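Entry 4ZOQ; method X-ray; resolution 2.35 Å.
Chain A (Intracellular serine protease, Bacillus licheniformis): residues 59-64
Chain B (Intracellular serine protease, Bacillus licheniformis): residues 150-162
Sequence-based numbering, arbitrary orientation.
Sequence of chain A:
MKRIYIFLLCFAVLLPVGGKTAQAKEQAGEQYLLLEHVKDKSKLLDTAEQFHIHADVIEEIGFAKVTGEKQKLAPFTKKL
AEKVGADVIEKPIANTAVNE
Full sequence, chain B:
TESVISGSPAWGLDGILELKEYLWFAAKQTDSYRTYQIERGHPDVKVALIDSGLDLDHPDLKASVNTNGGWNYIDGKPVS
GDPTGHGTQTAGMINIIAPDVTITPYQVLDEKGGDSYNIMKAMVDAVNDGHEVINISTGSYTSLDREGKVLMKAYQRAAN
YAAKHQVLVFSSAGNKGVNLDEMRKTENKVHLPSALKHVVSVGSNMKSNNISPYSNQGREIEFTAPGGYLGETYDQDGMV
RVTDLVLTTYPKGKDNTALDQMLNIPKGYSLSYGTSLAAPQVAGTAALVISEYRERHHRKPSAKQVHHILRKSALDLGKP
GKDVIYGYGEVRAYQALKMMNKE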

ATOM      1  N   GLU A  59       2.827   1.953 -21.246  1.00 48.08           N
ATOM      2  CA  GLU A  59       4.004   2.031 -22.120  1.00 47.59           C
ATOM      3  C   GLU A  59       5.328   1.611 -21.489  1.00 44.79           C
ATOM      4  O   GLU A  59       6.131   0.921 -22.105  1.00 42.90           O
ATOM      5  N   GLU A  60       5.557   2.040 -20.258  1.00 46.83           N
ATOM      6  CA  GLU A  60       6.852   1.832 -19.630  1.00 40.79           C
ATOM      7  C   GLU A  60       7.140   0.372 -19.343  1.00 35.04           C
ATOM      8  O   GLU A  60       8.286  -0.027 -19.213  1.00 39.56           O
ATOM      9  N   ILE A  61       6.101  -0.428 -19.228  1.00 38.68           N
ATOM     10  CA  ILE A  61       6.282  -1.844 -18.918  1.00 42.11           C
ATOM     11  C   ILE A  61       5.775  -2.747 -20.052  1.00 42.96           C
ATOM     12  O   ILE A  61       5.858  -3.975 -19.957  1.00 43.15           O
ATOM     13  N   GLY A  62       5.162  -2.147 -21.073  1.00 42.51           N
ATOM     14  CA  GLY A  62       4.800  -2.887 -22.271  1.00 43.18           C
ATOM     15  C   GLY A  62       3.733  -3.929 -22.026  1.00 39.18           C
ATOM     16  O   GLY A  62       3.773  -5.021 -22.586  1.00 39.00           O
ATOM     17  N   PHE A  63       2.774  -3.566 -21.189  1.00 37.42           N
ATOM     18  CA  PHE A  63       1.715  -4.453 -20.750  1.00 39.83           C
ATOM     19  C   PHE A  63       0.363  -3.847 -21.091  1.00 42.09           C
ATOM     20  O   PHE A  63       0.051  -2.715 -20.704  1.00 43.80           O
ATOM     21  N   ALA A  64      -0.457  -4.607 -21.797  1.00 39.94           N
ATOM     22  CA  ALA A  64      -1.650  -4.025 -22.381  1.00 46.04           C
ATOM     23  C   ALA A  64      -2.912  -4.808 -22.082  1.00 43.37           C
ATOM     24  O   ALA A  64      -2.892  -6.029 -22.012  1.00 42.93           O
TER
ATOM     25  N   VAL B 150       3.495 -14.628 -16.285  1.00 43.33           N
ATOM     26  CA  VAL B 150       3.494 -13.452 -17.141  1.00 43.26           C
ATOM     27  C   VAL B 150       3.020 -12.240 -16.341  1.00 41.86           C
ATOM     28  O   VAL B 150       3.608 -11.156 -16.424  1.00 37.57           O
ATOM     29  N   LEU B 151       1.959 -12.437 -15.561  1.00 37.14           N
ATOM     30  CA  LEU B 151       1.457 -11.394 -14.666  1.00 40.15           C
ATOM     31  C   LEU B 151       2.553 -10.937 -13.693  1.00 40.45           C
ATOM     32  O   LEU B 151       2.708  -9.736 -13.440  1.00 39.45           O
ATOM     33  N   MET B 152       3.302 -11.890 -13.149  1.00 34.99           N
ATOM     34  CA  MET B 152       4.367 -11.561 -12.220  1.00 36.65           C
ATOM     35  C   MET B 152       5.479 -10.812 -12.918  1.00 38.29           C
ATOM     36  O   MET B 152       6.073  -9.884 -12.359  1.00 35.57           O
ATOM     37  N   LYS B 153       5.767 -11.238 -14.143  1.00 43.61           N
ATOM     38  CA  LYS B 153       6.805 -10.627 -14.965  1.00 38.14           C
ATOM     39  C   LYS B 153       6.467  -9.167 -15.246  1.00 39.90           C
ATOM     40  O   LYS B 153       7.333  -8.279 -15.196  1.00 39.61           O
ATOM     41  N   ALA B 154       5.195  -8.931 -15.543  1.00 39.52           N
ATOM     42  CA  ALA B 154       4.696  -7.589 -15.795  1.00 39.28           C
ATOM     43  C   ALA B 154       4.823  -6.753 -14.546  1.00 38.35           C
ATOM     44  O   ALA B 154       5.263  -5.595 -14.564  1.00 34.67           O
ATOM     45  N   TYR B 155       4.453  -7.391 -13.441  1.00 42.12           N
ATOM     46  CA  TYR B 155       4.313  -6.714 -12.173  1.00 36.30           C
ATOM     47  C   TYR B 155       5.711  -6.320 -11.698  1.00 37.22           C
ATOM     48  O   TYR B 155       5.921  -5.248 -11.109  1.00 36.01           O
ATOM     49  N   GLN B 156       6.671  -7.181 -12.022  1.00 33.03           N
ATOM     50  CA  GLN B 156       8.060  -6.958 -11.666  1.00 36.61           C
ATOM     51  C   GLN B 156       8.634  -5.770 -12.445  1.00 35.34           C
ATOM     52  O   GLN B 156       9.492  -5.037 -11.941  1.00 36.98           O
ATOM     53  N   ARG B 157       8.133  -5.542 -13.654  1.00 35.77           N
ATOM     54  CA  ARG B 157       8.642  -4.434 -14.447  1.00 35.29           C
ATOM     55  C   ARG B 157       8.175  -3.125 -13.859  1.00 33.53           C
ATOM     56  O   ARG B 157       8.940  -2.172 -13.783  1.00 36.09           O
ATOM     57  N   ALA B 158       6.943  -3.107 -13.366  1.00 34.51           N
ATOM     58  CA  ALA B 158       6.417  -1.944 -12.664  1.00 33.84           C
ATOM     59  C   ALA B 158       7.270  -1.624 -11.441  1.00 36.76           C
ATOM     60  O   ALA B 158       7.637  -0.460 -11.199  1.00 36.09           O
ATOM     61  N   ALA B 159       7.629  -2.664 -10.700  1.00 32.80           N
ATOM     62  CA  ALA B 159       8.431  -2.485  -9.505  1.00 35.33           C
ATOM     63  C   ALA B 159       9.822  -1.992  -9.862  1.00 38.88           C
ATOM     64  O   ALA B 159      10.397  -1.128  -9.170  1.00 38.19           O
ATOM     65  N   ASN B 160      10.363  -2.534 -10.948  1.00 36.85           N
ATOM     66  CA  ASN B 160      11.655  -2.081 -11.447  1.00 36.15           C
ATOM     67  C   ASN B 160      11.612  -0.590 -11.822  1.00 37.71           C
ATOM     68  O   ASN B 160      12.541   0.184 -11.550  1.00 38.94           O
ATOM     69  N   TYR B 161      10.505  -0.176 -12.415  1.00 35.42           N
ATOM     70  CA  TYR B 161      10.374   1.205 -12.857  1.00 42.37           C
ATOM     71  C   TYR B 161      10.364   2.189 -11.678  1.00 40.10           C
ATOM     72  O   TYR B 161      11.041   3.217 -11.716  1.00 39.24           O
ATOM     73  N   ALA B 162       9.649   1.845 -10.610  1.00 41.22           N
ATOM     74  CA  ALA B 162       9.637   2.681  -9.405  1.00 40.56           C
ATOM     75  C   ALA B 162      11.033   2.769  -8.778  1.00 37.50           C
ATOM     76  O   ALA B 162      11.488   3.858  -8.408  1.00 37.05           O
TER

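What fills the apolar centre of the contact? Ile A61, buried and directed toward the helix of chain B, has the largest share of covered surface in either stretch. Its chi1 is p and its chi2 t, and its branches spread over the helix surface: CG2 lies 3.6 Å from CB of Arg B157 and 3.5 Å from the backbone N of Ala B158, while CD1 reaches to 4.3 Å from CB of Ala B158 and 4.0 Å from the backbone O of Ala B154. The isoleucine thus touches helix backbone as well as side-chain carbons.

How does Phe A63 extend this apolar patch? With chi1 t, it points toward the helix and offers a ring face to Ala B154, whose CB sits 3.8 Å from the Phe A63 ring centroid, only 13° off the normal, a CH-pi contact. One turn earlier in the helix, Leu B151 (chi1 t, chi2 p) starts away from chain A, but its end comes nearer, bringing CD1 to 4.3 Å from CZ of Phe A63.

What covers the other end? Tyr B161, chi1 t, points toward chain A and receives Glu A60 (chi1 m, chi2 p) over one ring face. CB of Glu A60 is 4.1 Å from the Tyr B161 ring centroid, and CG of Glu A60 is 3.6 Å from CZ of Tyr B161; the glutamate thus packs through its aliphatic carbons, and its OE2 is hydrogen-bonded elsewhere in the structure.

Where does the contact turn polar? Arg B157, chi1 m and otherwise extended, carries its guanidinium to the loop, where NH1 donates a hydrogen bond of 2.9 Å to the backbone O of Ile A61. That oxygen lies at the guanidinium edge, near its plane, and the 155° angle is favourable. Gly A62 follows with positive phi, a conformation that favours glycine.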

ATOM      1  CB  GLU A  59       4.164   3.468 -22.612  1.00 50.37           C
ATOM      2  CG  GLU A  59       5.401   3.693 -23.467  1.00 57.02           C
ATOM      3  CD  GLU A  59       5.429   5.087 -24.067  1.00 68.87           C
ATOM      4  OE1 GLU A  59       4.391   5.786 -23.991  1.00 70.77           O
ATOM      5  OE2 GLU A  59       6.503   5.507 -24.559  1.00 75.45           O
ATOM      6  CB  GLU A  60       6.962   2.659 -18.356  1.00 42.05           C
ATOM      7  CG  GLU A  60       6.995   4.169 -18.603  1.00 38.74           C
ATOM      8  CD  GLU A  60       5.615   4.763 -18.752  1.00 42.42           C
ATOM      9  OE1 GLU A  60       4.645   4.001 -18.941  1.00 44.02           O
ATOM     10  OE2 GLU A  60       5.485   6.001 -18.658  1.00 43.33           O
ATOM     11  CB  ILE A  61       5.625  -2.220 -17.551  1.00 41.85           C
ATOM     12  CG1 ILE A  61       4.132  -1.928 -17.536  1.00 35.31           C
ATOM     13  CG2 ILE A  61       6.338  -1.492 -16.387  1.00 35.57           C
ATOM     14  CD1 ILE A  61       3.457  -2.494 -16.305  1.00 35.70           C
ATOM     15  CB  PHE A  63       1.874  -4.718 -19.239  1.00 40.97           C
ATOM     16  CG  PHE A  63       0.957  -5.779 -18.690  1.00 42.65           C
ATOM     17  CD1 PHE A  63       1.005  -7.081 -19.154  1.00 41.14           C
ATOM     18  CD2 PHE A  63       0.065  -5.471 -17.666  1.00 42.36           C
ATOM     19  CE1 PHE A  63       0.164  -8.051 -18.639  1.00 42.54           C
ATOM     20  CE2 PHE A  63      -0.775  -6.444 -17.143  1.00 44.83           C
ATOM     21  CZ  PHE A  63      -0.721  -7.738 -17.635  1.00 44.47           C
ATOM     22  CB  ALA A  64      -1.470  -3.888 -23.892  1.00 43.34           C
TER
ATOM     23  CB  VAL B 150       2.604 -13.654 -18.391  1.00 47.60           C
ATOM     24  CG1 VAL B 150       2.366 -12.326 -19.078  1.00 39.69           C
ATOM     25  CG2 VAL B 150       3.287 -14.614 -19.359  1.00 50.00           C
ATOM     26  CB  LEU B 151       0.230 -11.881 -13.888  1.00 40.50           C
ATOM     27  CG  LEU B 151      -0.508 -10.842 -13.045  1.00 42.37           C
ATOM     28  CD1 LEU B 151      -1.209  -9.858 -13.932  1.00 34.62           C
ATOM     29  CD2 LEU B 151      -1.504 -11.501 -12.080  1.00 41.23           C
ATOM     30  CB  MET B 152       4.903 -12.820 -11.532  1.00 33.65           C
ATOM     31  CG  MET B 152       6.045 -12.556 -10.549  1.00 36.37           C
ATOM     32  SD  MET B 152       6.226 -13.914  -9.359  1.00 43.61           S
ATOM     33  CE  MET B 152       7.649 -13.389  -8.389  1.00 43.51           C
ATOM     34  CB  LYS B 153       6.941 -11.401 -16.275  1.00 40.48           C
ATOM     35  CG  LYS B 153       7.970 -10.876 -17.251  1.00 43.71           C
ATOM     36  CD  LYS B 153       8.042 -11.799 -18.445  1.00 52.41           C
ATOM     37  CE  LYS B 153       9.163 -11.436 -19.396  1.00 58.47           C
ATOM     38  NZ  LYS B 153       9.076 -12.327 -20.589  1.00 64.07           N
ATOM     39  CB  ALA B 154       3.224  -7.640 -16.242  1.00 35.25           C
ATOM     40  CB  TYR B 155       3.674  -7.647 -11.172  1.00 34.72           C
ATOM     41  CG  TYR B 155       2.690  -6.995 -10.305  1.00 34.78           C
ATOM     42  CD1 TYR B 155       1.521  -7.656  -9.954  1.00 32.65           C
ATOM     43  CD2 TYR B 155       2.844  -5.664  -9.952  1.00 39.89           C
ATOM     44  CE1 TYR B 155       0.585  -7.048  -9.164  1.00 36.11           C
ATOM     45  CE2 TYR B 155       1.916  -5.041  -9.172  1.00 35.64           C
ATOM     46  CZ  TYR B 155       0.784  -5.744  -8.784  1.00 40.07           C
ATOM     47  OH  TYR B 155      -0.191  -5.164  -8.010  1.00 51.23           O
ATOM     48  CB  GLN B 156       8.873  -8.241 -11.910  1.00 32.77           C
ATOM     49  CG  GLN B 156      10.285  -8.208 -11.393  1.00 31.82           C
ATOM     50  CD  GLN B 156      10.359  -7.945  -9.879  1.00 36.73           C
ATOM     51  OE1 GLN B 156      10.007  -8.805  -9.057  1.00 35.91           O
ATOM     52  NE2 GLN B 156      10.824  -6.757  -9.513  1.00 36.91           N
ATOM     53  CB  ARG B 157       8.163  -4.542 -15.893  1.00 36.47           C
ATOM     54  CG  ARG B 157       8.836  -5.596 -16.728  1.00 37.71           C
ATOM     55  CD  ARG B 157       8.307  -5.532 -18.158  1.00 41.08           C
ATOM     56  NE  ARG B 157       8.863  -6.584 -18.997  1.00 48.04           N
ATOM     57  CZ  ARG B 157       8.596  -6.735 -20.293  1.00 49.58           C
ATOM     58  NH1 ARG B 157       7.746  -5.918 -20.902  1.00 44.99           N
ATOM     59  NH2 ARG B 157       9.172  -7.717 -20.976  1.00 48.79           N
ATOM     60  CB  ALA B 158       4.969  -2.181 -12.257  1.00 30.57           C
ATOM     61  CB  ALA B 159       8.504  -3.789  -8.707  1.00 38.91           C
ATOM     62  CB  ASN B 160      12.055  -2.929 -12.662  1.00 34.30           C
ATOM     63  CG  ASN B 160      12.423  -4.392 -12.286  1.00 38.48           C
ATOM     64  OD1 ASN B 160      12.416  -4.788 -11.111  1.00 38.37           O
ATOM     65  ND2 ASN B 160      12.750  -5.181 -13.289  1.00 37.91           N
ATOM     66  CB  TYR B 161       9.119   1.355 -13.706  1.00 39.35           C
ATOM     67  CG  TYR B 161       8.961   2.696 -14.347  1.00 38.39           C
ATOM     68  CD1 TYR B 161       9.798   3.099 -15.387  1.00 38.40           C
ATOM     69  CD2 TYR B 161       7.946   3.553 -13.944  1.00 38.38           C
ATOM     70  CE1 TYR B 161       9.628   4.348 -15.998  1.00 41.66           C
ATOM     71  CE2 TYR B 161       7.764   4.778 -14.533  1.00 40.65           C
ATOM     72  CZ  TYR B 161       8.601   5.181 -15.560  1.00 41.27           C
ATOM     73  OH  TYR B 161       8.377   6.419 -16.122  1.00 32.58           O
ATOM     74  CB  ALA B 162       8.644   2.140  -8.400  1.00 34.61           C
TER